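Local coordinates for hypothetical protein (Legionella pneumophila subsp. pneumophila, PDB 4KH9) that is of unknown function but binds calcium ions and is built from three successive domains, the last two assigned to the E-set clan, at residues H26-I31 with P312-Q317; T76-K81 with A148-I153; L297-F302 with L344-L349. All blocks are in the same frame, centred on the assembly; numbering follows the deposited sequence.

From the N terminus, residues 26-31 come first and wait for a partner until 312-317, some 280 residues on. Within that span contact 2 opens at 76-81 and closes at 148-153, joining two strands of the N-terminal family region. The chain then reaches 297-302, the first half of contact 3, before 312-317 closes contact 1; 344-349 closes contact 3 last, so contacts 1 and 3 cross. These two touch, Ile313 and Gln314 bonding to the backbone of Leu301, and together they join four neighbouring strands of a five-stranded sheet, the first supplied by the N-terminal region. Contact 2 lies across the chain's centre, about 37 Å from contact 1 between nearest atoms.

Contact 1: residues H26-I31 with P312-Q317; sequences HDKWEI and PIQTSQ
The indole of Trp29 carries Thr315 on one face, with Ile31, Gln317 CD and a water at its edge. Thr315 CB makes a CH-pi contact, 3.6 Å from the centroid of the five-membered ring and 23° off its normal, while the methyl CG2 of Thr315 reaches Trp29 CZ2 at 3.4 Å. In the plane of the indole lie Ile31 CG2, Gln317 CD and the water, which accepts a hydrogen bond from Trp29 NE1 at 2.9 Å; the amide of Gln317 stands almost upright against the ring, its OE1 being held by Gln298 NE2. Trp29 CG sits between the backbone N and the carbonyl carbon (chi1 56°), which starts the indole across toward the partner strand. The His26 imidazole has Gln317 O over one face, displaced toward the rim, and Lys28 CD at its edge; its NE2 is hydrogen-bonded to Thr332 N.

Beyond Trp29, Ile31 CD1 packs on Pro312 CB at 3.6 Å and also touches Thr315 OG1. On the face carrying Lys28 and Ser316, the Gln314 amide lies against the Lys28 chain, with NE2 3.6 Å from Lys28 CB, and both polar ends are tied to Asp334, Lys28 by a salt bridge.

The backbones run antiparallel. Asp27 and Gln317 exchange two hydrogen bonds, Gln317 N reaching Asp27 O at 2.7 Å, and Trp29 and Thr315 form a second such pair. A water beside Asp27 OD2 accepts from Gln317 NE2. A classic beta bulge sets Ile313 and Gln314 together opposite Leu301 of the next strand. Asp27 is a calcium ligand, though no ion is bound to this chain there. Strand 25-29, from the N-terminal part of the sequence, thus extends the five-stranded antiparallel sheet of the C-terminal domain at its edge.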
loop_
_atom_site.group_PDB
_atom_site.type_symbol
_atom_site.label_atom_id
_atom_site.label_comp_id
_atom_site.label_asym_id
_atom_site.label_seq_id
_atom_site.Cartn_x
_atom_site.Cartn_y
_atom_site.Cartn_z
ATOM N N HIS A 26 1.342 30.532 -10.539
ATOM C CA HIS A 26 0.612 29.974 -11.659
ATOM C C HIS A 26 1.606 29.391 -12.644
ATOM O O HIS A 26 2.570 30.053 -13.026
ATOM C CB HIS A 26 -0.287 31.010 -12.322
ATOM C CG HIS A 26 -1.199 30.402 -13.335
ATOM N ND1 HIS A 26 -0.769 30.138 -14.627
ATOM C CD2 HIS A 26 -2.479 29.988 -13.205
ATOM C CE1 HIS A 26 -1.806 29.602 -15.237
ATOM N NE2 HIS A 26 -2.860 29.501 -14.423
ATOM N N ASP A 27 1.386 28.140 -13.016
ATOM C CA ASP A 27 2.192 27.412 -13.979
ATOM C C ASP A 27 1.317 26.834 -15.039
ATOM O O ASP A 27 0.124 26.626 -14.825
ATOM C CB ASP A 27 3.004 26.286 -13.309
ATOM C CG ASP A 27 4.075 26.771 -12.374
ATOM O OD1 ASP A 27 5.103 27.286 -12.870
ATOM O OD2 ASP A 27 3.922 26.575 -11.156
ATOM N N LYS A 28 1.925 26.592 -16.187
ATOM C CA LYS A 28 1.371 26.007 -17.389
ATOM C C LYS A 28 2.430 25.134 -18.018
ATOM O O LYS A 28 3.624 25.455 -17.948
ATOM C CB LYS A 28 0.913 27.092 -18.390
ATOM C CG LYS A 28 -0.325 27.901 -17.992
ATOM C CD LYS A 28 -0.767 28.949 -19.043
ATOM C CE LYS A 28 0.005 30.243 -18.945
ATOM N NZ LYS A 28 -0.598 31.317 -19.781
ATOM N N TRP A 29 2.018 24.034 -18.630
ATOM C CA TRP A 29 2.956 23.179 -19.338
ATOM C C TRP A 29 2.245 22.455 -20.445
ATOM O O TRP A 29 1.046 22.176 -20.354
ATOM C CB TRP A 29 3.706 22.187 -18.409
ATOM C CG TRP A 29 2.856 21.277 -17.576
ATOM C CD1 TRP A 29 2.430 20.024 -17.907
ATOM C CD2 TRP A 29 2.451 21.494 -16.214
ATOM N NE1 TRP A 29 1.746 19.461 -16.851
ATOM C CE2 TRP A 29 1.753 20.341 -15.795
ATOM C CE3 TRP A 29 2.584 22.569 -15.315
ATOM C CZ2 TRP A 29 1.212 20.222 -14.505
ATOM C CZ3 TRP A 29 2.043 22.454 -14.040
ATOM C CH2 TRP A 29 1.341 21.302 -13.657
ATOM N N GLU A 30 3.009 22.157 -21.496
ATOM C CA GLU A 30 2.577 21.402 -22.671
ATOM C C GLU A 30 2.455 19.945 -22.312
ATOM O O GLU A 30 3.233 19.467 -21.488
ATOM C CB GLU A 30 3.616 21.548 -23.813
ATOM C CG GLU A 30 4.133 22.948 -24.096
ATOM C CD GLU A 30 5.535 23.002 -24.695
ATOM O OE1 GLU A 30 5.683 22.737 -25.912
ATOM O OE2 GLU A 30 6.479 23.364 -23.955
ATOM N N ILE A 31 1.527 19.220 -22.935
ATOM C CA ILE A 31 1.413 17.763 -22.773
ATOM C C ILE A 31 0.841 17.197 -24.063
ATOM O O ILE A 31 0.390 17.952 -24.933
ATOM C CB ILE A 31 0.651 17.252 -21.525
ATOM C CG1 ILE A 31 -0.697 17.957 -21.313
ATOM C CG2 ILE A 31 1.547 17.253 -20.259
ATOM C CD1 ILE A 31 -1.671 17.053 -20.524
ATOM N N PRO A 312 -5.204 16.499 -25.156
ATOM C CA PRO A 312 -4.871 17.644 -24.293
ATOM C C PRO A 312 -3.950 18.646 -25.015
ATOM O O PRO A 312 -3.048 18.243 -25.762
ATOM C CB PRO A 312 -4.191 16.994 -23.092
ATOM C CG PRO A 312 -3.618 15.742 -23.603
ATOM C CD PRO A 312 -4.512 15.272 -24.711
ATOM N N ILE A 313 -4.215 19.957 -24.822
ATOM C CA ILE A 313 -3.487 21.090 -25.405
ATOM C C ILE A 313 -2.485 21.659 -24.380
ATOM O O ILE A 313 -1.354 21.994 -24.749
ATOM C CB ILE A 313 -4.507 22.183 -25.881
ATOM C CG1 ILE A 313 -5.341 21.739 -27.110
ATOM C CG2 ILE A 313 -3.876 23.586 -26.094
ATOM C CD1 ILE A 313 -4.528 21.479 -28.458
ATOM N N GLN A 314 -2.904 21.760 -23.098
ATOM C CA GLN A 314 -2.087 22.346 -22.037
ATOM C C GLN A 314 -2.631 22.036 -20.649
ATOM O O GLN A 314 -3.845 21.883 -20.468
ATOM C CB GLN A 314 -2.083 23.881 -22.240
ATOM C CG GLN A 314 -1.020 24.644 -21.464
ATOM C CD GLN A 314 -1.039 26.125 -21.734
ATOM O OE1 GLN A 314 -2.095 26.779 -21.819
ATOM N NE2 GLN A 314 0.143 26.687 -21.851
ATOM N N THR A 315 -1.731 21.986 -19.668
ATOM C CA THR A 315 -2.079 21.845 -18.264
ATOM C C THR A 315 -1.786 23.175 -17.578
ATOM O O THR A 315 -0.781 23.811 -17.897
ATOM C CB THR A 315 -1.332 20.662 -17.592
ATOM O OG1 THR A 315 -1.576 19.478 -18.333
ATOM C CG2 THR A 315 -1.770 20.420 -16.148
ATOM N N SER A 316 -2.662 23.578 -16.642
ATOM C CA SER A 316 -2.531 24.807 -15.859
ATOM C C SER A 316 -2.614 24.473 -14.390
ATOM O O SER A 316 -3.368 23.583 -14.020
ATOM C CB SER A 316 -3.615 25.810 -16.242
ATOM O OG SER A 316 -3.648 26.924 -15.366
ATOM N N GLN A 317 -1.831 25.165 -13.569
ATOM C CA GLN A 317 -1.816 24.921 -12.148
ATOM C C GLN A 317 -1.698 26.226 -11.355
ATOM O O GLN A 317 -0.744 26.976 -11.540
ATOM C CB GLN A 317 -0.666 23.966 -11.783
ATOM C CG GLN A 317 -0.660 23.609 -10.314
ATOM C CD GLN A 317 0.357 22.557 -10.000
ATOM O OE1 GLN A 317 0.051 21.367 -10.034
ATOM N NE2 GLN A 317 1.581 22.966 -9.713
HETATM O O HOH W 1 1.658 26.243 -9.783
HETATM O O HOH W 2 0.221 17.048 -16.616
#

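Contact 2: residues T76-K81 with A148-I153; sequences TPLQNK and ADAYMI
Leu78 and Ala150 meet where the strand ending at Pro77 passes into a loop. Leu78 N donates to Ala150 O at 2.9 Å, coming in from above the carbonyl plane, and Leu78 CD1 packs against Ala150 CB. The other methyl, CD2, approaches CB of Met152, a selenomethionine, at 4.0 Å. Leu78 CG is anti to the carbonyl carbon (chi1 -66°), a placing that lets it lie against the backbone between Tyr151 and Met152. Thr76 OG1 and Met152 CB are 3.7 Å apart, their side chains lying side by side and pointing the same way.

Behind these contacts stands an antiparallel ladder. Thr76 and Met152 form a hydrogen-bonded pair, with Met152 N 2.9 Å from Thr76 O and Thr76 N bonded in return to Met152 O, which also accepts a water. Pro77 and Tyr151 make the following non-hydrogen-bonded pair. Here Pro77 CB touches Ala148 CB at 3.5 Å and faces Tyr151 CE2 more loosely.

Past the strand end, a side chain takes over from the backbone. Gln79 OE1 accepts Asp149 N at 2.9 Å with a nearly straight N-H...O angle of 166°, the donor standing well above the amide plane. Its NE2 makes a weak bond to Asp149 OD2, the amide and carboxylate planes being turned 39° apart. Tyr151 OH donates weakly to Ala148 O at 2.8 Å, linking the ring to the turn that leads into its own strand.

In the wider fold, strand 150-156 runs between strand 72-77 and strand 48-54, bonding to the latter through Tyr151 with Ile53. The Tyr151 ring packs on Ile83 and Pro84 of a loop and on Leu55 and Leu58 of helix 55-60, while Met152 and Leu78 lie on Arg52 of strand 48-54.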
loop_
_atom_site.group_PDB
_atom_site.type_symbol
_atom_site.label_atom_id
_atom_site.label_comp_id
_atom_site.label_asym_id
_atom_site.label_seq_id
_atom_site.Cartn_x
_atom_site.Cartn_y
_atom_site.Cartn_z
ATOM N N THR A 76 15.269 -11.927 10.882
ATOM C CA THR A 76 15.905 -10.648 11.242
ATOM C C THR A 76 15.455 -10.239 12.645
ATOM O O THR A 76 14.278 -10.393 12.973
ATOM C CB THR A 76 15.616 -9.528 10.209
ATOM O OG1 THR A 76 14.231 -9.214 10.224
ATOM C CG2 THR A 76 16.023 -9.913 8.782
ATOM N N PRO A 77 16.375 -9.752 13.495
ATOM C CA PRO A 77 15.954 -9.317 14.842
ATOM C C PRO A 77 15.181 -7.995 14.757
ATOM O O PRO A 77 15.457 -7.178 13.883
ATOM C CB PRO A 77 17.269 -9.192 15.616
ATOM C CG PRO A 77 18.343 -9.092 14.595
ATOM C CD PRO A 77 17.810 -9.480 13.247
ATOM N N LEU A 78 14.190 -7.805 15.650
ATOM C CA LEU A 78 13.358 -6.601 15.677
ATOM C C LEU A 78 13.915 -5.545 16.652
ATOM O O LEU A 78 13.349 -4.458 16.775
ATOM C CB LEU A 78 11.901 -6.961 15.995
ATOM C CG LEU A 78 11.220 -7.807 14.891
ATOM C CD1 LEU A 78 9.861 -8.271 15.319
ATOM C CD2 LEU A 78 11.125 -7.045 13.580
ATOM N N GLN A 79 15.060 -5.848 17.281
ATOM C CA GLN A 79 15.865 -4.970 18.129
ATOM C C GLN A 79 17.266 -4.941 17.574
ATOM O O GLN A 79 17.643 -5.852 16.833
ATOM C CB GLN A 79 15.876 -5.422 19.594
ATOM C CG GLN A 79 14.571 -5.207 20.346
ATOM C CD GLN A 79 14.648 -5.781 21.735
ATOM O OE1 GLN A 79 15.251 -6.836 21.987
ATOM N NE2 GLN A 79 14.043 -5.083 22.677
ATOM N N ASN A 80 18.045 -3.915 17.900
ATOM C CA ASN A 80 19.424 -3.833 17.424
ATOM C C ASN A 80 20.316 -4.727 18.328
ATOM O O ASN A 80 21.247 -4.260 19.000
ATOM C CB ASN A 80 19.883 -2.367 17.388
ATOM C CG ASN A 80 21.228 -2.152 16.736
ATOM O OD1 ASN A 80 21.622 -2.837 15.783
ATOM N ND2 ASN A 80 21.951 -1.167 17.230
ATOM N N LYS A 81 19.988 -6.032 18.354
ATOM C CA LYS A 81 20.690 -7.041 19.147
ATOM C C LYS A 81 20.952 -8.277 18.274
ATOM O O LYS A 81 20.458 -8.366 17.137
ATOM C CB LYS A 81 19.882 -7.395 20.411
ATOM C CG LYS A 81 19.750 -6.229 21.402
ATOM C CD LYS A 81 18.999 -6.612 22.679
ATOM C CE LYS A 81 19.824 -7.309 23.748
ATOM N NZ LYS A 81 20.533 -6.338 24.625
ATOM N N ALA A 148 17.993 -10.609 20.710
ATOM C CA ALA A 148 16.816 -9.766 20.553
ATOM C C ALA A 148 15.591 -10.445 21.176
ATOM O O ALA A 148 15.524 -11.673 21.244
ATOM C CB ALA A 148 16.563 -9.484 19.070
ATOM N N ASP A 149 14.641 -9.647 21.643
ATOM C CA ASP A 149 13.375 -10.135 22.208
ATOM C C ASP A 149 12.504 -10.805 21.171
ATOM O O ASP A 149 11.793 -11.761 21.486
ATOM C CB ASP A 149 12.573 -8.962 22.782
ATOM C CG ASP A 149 13.055 -8.378 24.090
ATOM O OD1 ASP A 149 13.963 -8.979 24.715
ATOM O OD2 ASP A 149 12.476 -7.360 24.526
ATOM N N ALA A 150 12.531 -10.260 19.936
ATOM C CA ALA A 150 11.660 -10.699 18.867
ATOM C C ALA A 150 12.341 -10.635 17.497
ATOM O O ALA A 150 13.390 -9.998 17.311
ATOM C CB ALA A 150 10.391 -9.867 18.856
ATOM N N TYR A 151 11.773 -11.399 16.559
ATOM C CA TYR A 151 12.286 -11.579 15.204
ATOM C C TYR A 151 11.189 -11.599 14.203
ATOM O O TYR A 151 10.083 -12.003 14.529
ATOM C CB TYR A 151 13.046 -12.948 15.099
ATOM C CG TYR A 151 14.068 -13.137 16.194
ATOM C CD1 TYR A 151 13.677 -13.496 17.487
ATOM C CD2 TYR A 151 15.411 -12.825 15.982
ATOM C CE1 TYR A 151 14.597 -13.556 18.535
ATOM C CE2 TYR A 151 16.341 -12.885 17.025
ATOM C CZ TYR A 151 15.924 -13.247 18.299
ATOM O OH TYR A 151 16.799 -13.269 19.356
HETATM N N MSE A 152 11.509 -11.185 12.986
HETATM C CA MSE A 152 10.625 -11.278 11.838
HETATM C C MSE A 152 11.057 -12.484 11.042
HETATM O O MSE A 152 12.225 -12.577 10.658
HETATM C CB MSE A 152 10.645 -10.000 10.974
HETATM C CG MSE A 152 9.687 -10.069 9.767
HETATM SE SE MSE A 152 7.804 -10.097 10.250
HETATM C CE MSE A 152 7.599 -8.202 10.679
ATOM N N ILE A 153 10.152 -13.434 10.857
ATOM C CA ILE A 153 10.400 -14.621 10.050
ATOM C C ILE A 153 9.684 -14.402 8.747
ATOM O O ILE A 153 8.482 -14.146 8.752
ATOM C CB ILE A 153 9.968 -15.959 10.713
ATOM C CG1 ILE A 153 10.474 -16.108 12.160
ATOM C CG2 ILE A 153 10.367 -17.180 9.822
ATOM C CD1 ILE A 153 11.928 -16.115 12.387
HETATM O O HOH W 3 12.842 -11.506 7.982
#

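Contact 3: residues L297-F302 with L344-L349; sequences LQSVLF and LYLGYL
Tyr348 OH donates to Gln298 OE1 at 2.7 Å, in the amide plane and on a lone pair, with the ring and amide planes 54° apart. Val300 CG1 lies over one face of the same ring, offset toward the rim and 3.4 Å from Tyr348 CD2. A cation-pi contact with Arg350 adds to the ring's surroundings. On the other side of the sheet, Ser299 OG donates to Tyr348 O at 3.1 Å and touches Leu346 CD2.

Further along, Phe302 CB sits over the centre of the Tyr345 ring, 3.6 Å from its centroid. The two aromatic planes are nearly parallel (12°) but strongly offset, the centroids 5.2 Å apart. Phe302 CD1 rests 3.6 Å from Gly347 CA; Gly347 leaves room at this point, where a CB would run into Phe302 CE1 and Val300 CG1.

Phe302 and Tyr345 exchange backbone hydrogen bonds, and Gly347 N bonds to Val300 O. The buried Val300 N and Tyr348 N find no partner. Leu301 meets Leu344, and the leucine face packs on Phe283, Phe331 and Phe333 of strands 281-289 and 325-333. Two inner strands of one sheet facing a second across an apolar core are consistent with the immunoglobulin-like beta sandwich of the E-set clan to which the family is assigned.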
loop_
_atom_site.group_PDB
_atom_site.type_symbol
_atom_site.label_atom_id
_atom_site.label_comp_id
_atom_site.label_asym_id
_atom_site.label_seq_id
_atom_site.Cartn_x
_atom_site.Cartn_y
_atom_site.Cartn_z
ATOM N N LEU A 297 -4.585 23.969 -7.476
ATOM C CA LEU A 297 -5.678 23.659 -8.375
ATOM C C LEU A 297 -5.093 23.362 -9.731
ATOM O O LEU A 297 -4.474 24.242 -10.324
ATOM C CB LEU A 297 -6.662 24.820 -8.428
ATOM C CG LEU A 297 -7.783 24.715 -9.457
ATOM C CD1 LEU A 297 -8.682 23.491 -9.192
ATOM C CD2 LEU A 297 -8.575 25.981 -9.486
ATOM N N GLN A 298 -5.278 22.130 -10.224
ATOM C CA GLN A 298 -4.748 21.704 -11.517
ATOM C C GLN A 298 -5.875 21.379 -12.473
ATOM O O GLN A 298 -6.834 20.730 -12.069
ATOM C CB GLN A 298 -3.859 20.479 -11.330
ATOM C CG GLN A 298 -2.819 20.327 -12.415
ATOM C CD GLN A 298 -2.055 19.041 -12.258
ATOM O OE1 GLN A 298 -2.270 18.076 -13.005
ATOM N NE2 GLN A 298 -1.133 19.013 -11.302
ATOM N N SER A 299 -5.743 21.819 -13.740
ATOM C CA SER A 299 -6.722 21.598 -14.810
ATOM C C SER A 299 -6.027 21.353 -16.139
ATOM O O SER A 299 -4.894 21.789 -16.327
ATOM C CB SER A 299 -7.654 22.790 -14.936
ATOM O OG SER A 299 -8.780 22.471 -15.747
ATOM N N VAL A 300 -6.697 20.656 -17.052
ATOM C CA VAL A 300 -6.149 20.357 -18.384
ATOM C C VAL A 300 -7.151 20.799 -19.462
ATOM O O VAL A 300 -8.341 20.501 -19.361
ATOM C CB VAL A 300 -5.752 18.859 -18.536
ATOM C CG1 VAL A 300 -6.944 17.938 -18.387
ATOM C CG2 VAL A 300 -5.038 18.596 -19.860
ATOM N N LEU A 301 -6.662 21.524 -20.467
ATOM C CA LEU A 301 -7.464 21.971 -21.595
ATOM C C LEU A 301 -7.346 20.945 -22.713
ATOM O O LEU A 301 -6.239 20.620 -23.141
ATOM C CB LEU A 301 -7.039 23.373 -22.076
ATOM C CG LEU A 301 -7.861 24.011 -23.206
ATOM C CD1 LEU A 301 -9.197 24.508 -22.699
ATOM C CD2 LEU A 301 -7.124 25.154 -23.814
ATOM N N PHE A 302 -8.492 20.417 -23.153
ATOM C CA PHE A 302 -8.602 19.437 -24.228
ATOM C C PHE A 302 -9.214 20.074 -25.464
ATOM O O PHE A 302 -9.918 21.075 -25.347
ATOM C CB PHE A 302 -9.467 18.255 -23.766
ATOM C CG PHE A 302 -8.741 17.114 -23.106
ATOM C CD1 PHE A 302 -8.396 17.171 -21.761
ATOM C CD2 PHE A 302 -8.454 15.948 -23.816
ATOM C CE1 PHE A 302 -7.729 16.103 -21.149
ATOM C CE2 PHE A 302 -7.795 14.881 -23.199
ATOM C CZ PHE A 302 -7.438 14.964 -21.870
ATOM N N LEU A 344 -13.423 23.058 -27.421
ATOM C CA LEU A 344 -12.579 22.970 -26.211
ATOM C C LEU A 344 -13.362 22.510 -24.990
ATOM O O LEU A 344 -14.544 22.836 -24.858
ATOM C CB LEU A 344 -11.927 24.332 -25.882
ATOM C CG LEU A 344 -10.903 24.919 -26.859
ATOM C CD1 LEU A 344 -10.659 26.383 -26.553
ATOM C CD2 LEU A 344 -9.591 24.144 -26.842
ATOM N N TYR A 345 -12.687 21.791 -24.065
ATOM C CA TYR A 345 -13.298 21.380 -22.802
ATOM C C TYR A 345 -12.226 21.148 -21.705
ATOM O O TYR A 345 -11.040 21.000 -22.007
ATOM C CB TYR A 345 -14.197 20.135 -22.973
ATOM C CG TYR A 345 -13.502 18.811 -23.193
ATOM C CD1 TYR A 345 -13.107 18.019 -22.117
ATOM C CD2 TYR A 345 -13.357 18.284 -24.476
ATOM C CE1 TYR A 345 -12.499 16.778 -22.310
ATOM C CE2 TYR A 345 -12.767 17.034 -24.683
ATOM C CZ TYR A 345 -12.344 16.283 -23.593
ATOM O OH TYR A 345 -11.753 15.056 -23.780
ATOM N N LEU A 346 -12.667 21.158 -20.431
ATOM C CA LEU A 346 -11.816 20.900 -19.269
ATOM C C LEU A 346 -11.871 19.424 -18.965
ATOM O O LEU A 346 -12.954 18.918 -18.644
ATOM C CB LEU A 346 -12.239 21.741 -18.038
ATOM C CG LEU A 346 -12.070 23.253 -18.122
ATOM C CD1 LEU A 346 -12.674 23.931 -16.899
ATOM C CD2 LEU A 346 -10.626 23.625 -18.276
ATOM N N GLY A 347 -10.732 18.737 -19.119
ATOM C CA GLY A 347 -10.617 17.294 -18.879
ATOM C C GLY A 347 -10.803 16.888 -17.425
ATOM O O GLY A 347 -11.431 15.867 -17.118
ATOM N N TYR A 348 -10.239 17.685 -16.509
ATOM C CA TYR A 348 -10.385 17.416 -15.088
ATOM C C TYR A 348 -10.185 18.680 -14.285
ATOM O O TYR A 348 -9.676 19.679 -14.794
ATOM C CB TYR A 348 -9.410 16.307 -14.596
ATOM C CG TYR A 348 -7.934 16.598 -14.754
ATOM C CD1 TYR A 348 -7.296 17.513 -13.926
ATOM C CD2 TYR A 348 -7.153 15.869 -15.648
ATOM C CE1 TYR A 348 -5.927 17.737 -14.017
ATOM C CE2 TYR A 348 -5.773 16.065 -15.730
ATOM C CZ TYR A 348 -5.166 17.006 -14.917
ATOM O OH TYR A 348 -3.815 17.225 -15.013
ATOM N N LEU A 349 -10.590 18.607 -13.014
ATOM C CA LEU A 349 -10.409 19.600 -11.972
ATOM C C LEU A 349 -9.930 18.873 -10.726
ATOM O O LEU A 349 -10.699 18.131 -10.111
ATOM C CB LEU A 349 -11.686 20.402 -11.712
ATOM C CG LEU A 349 -12.173 21.290 -12.846
ATOM C CD1 LEU A 349 -13.523 21.845 -12.519
ATOM C CD2 LEU A 349 -11.183 22.411 -13.140
#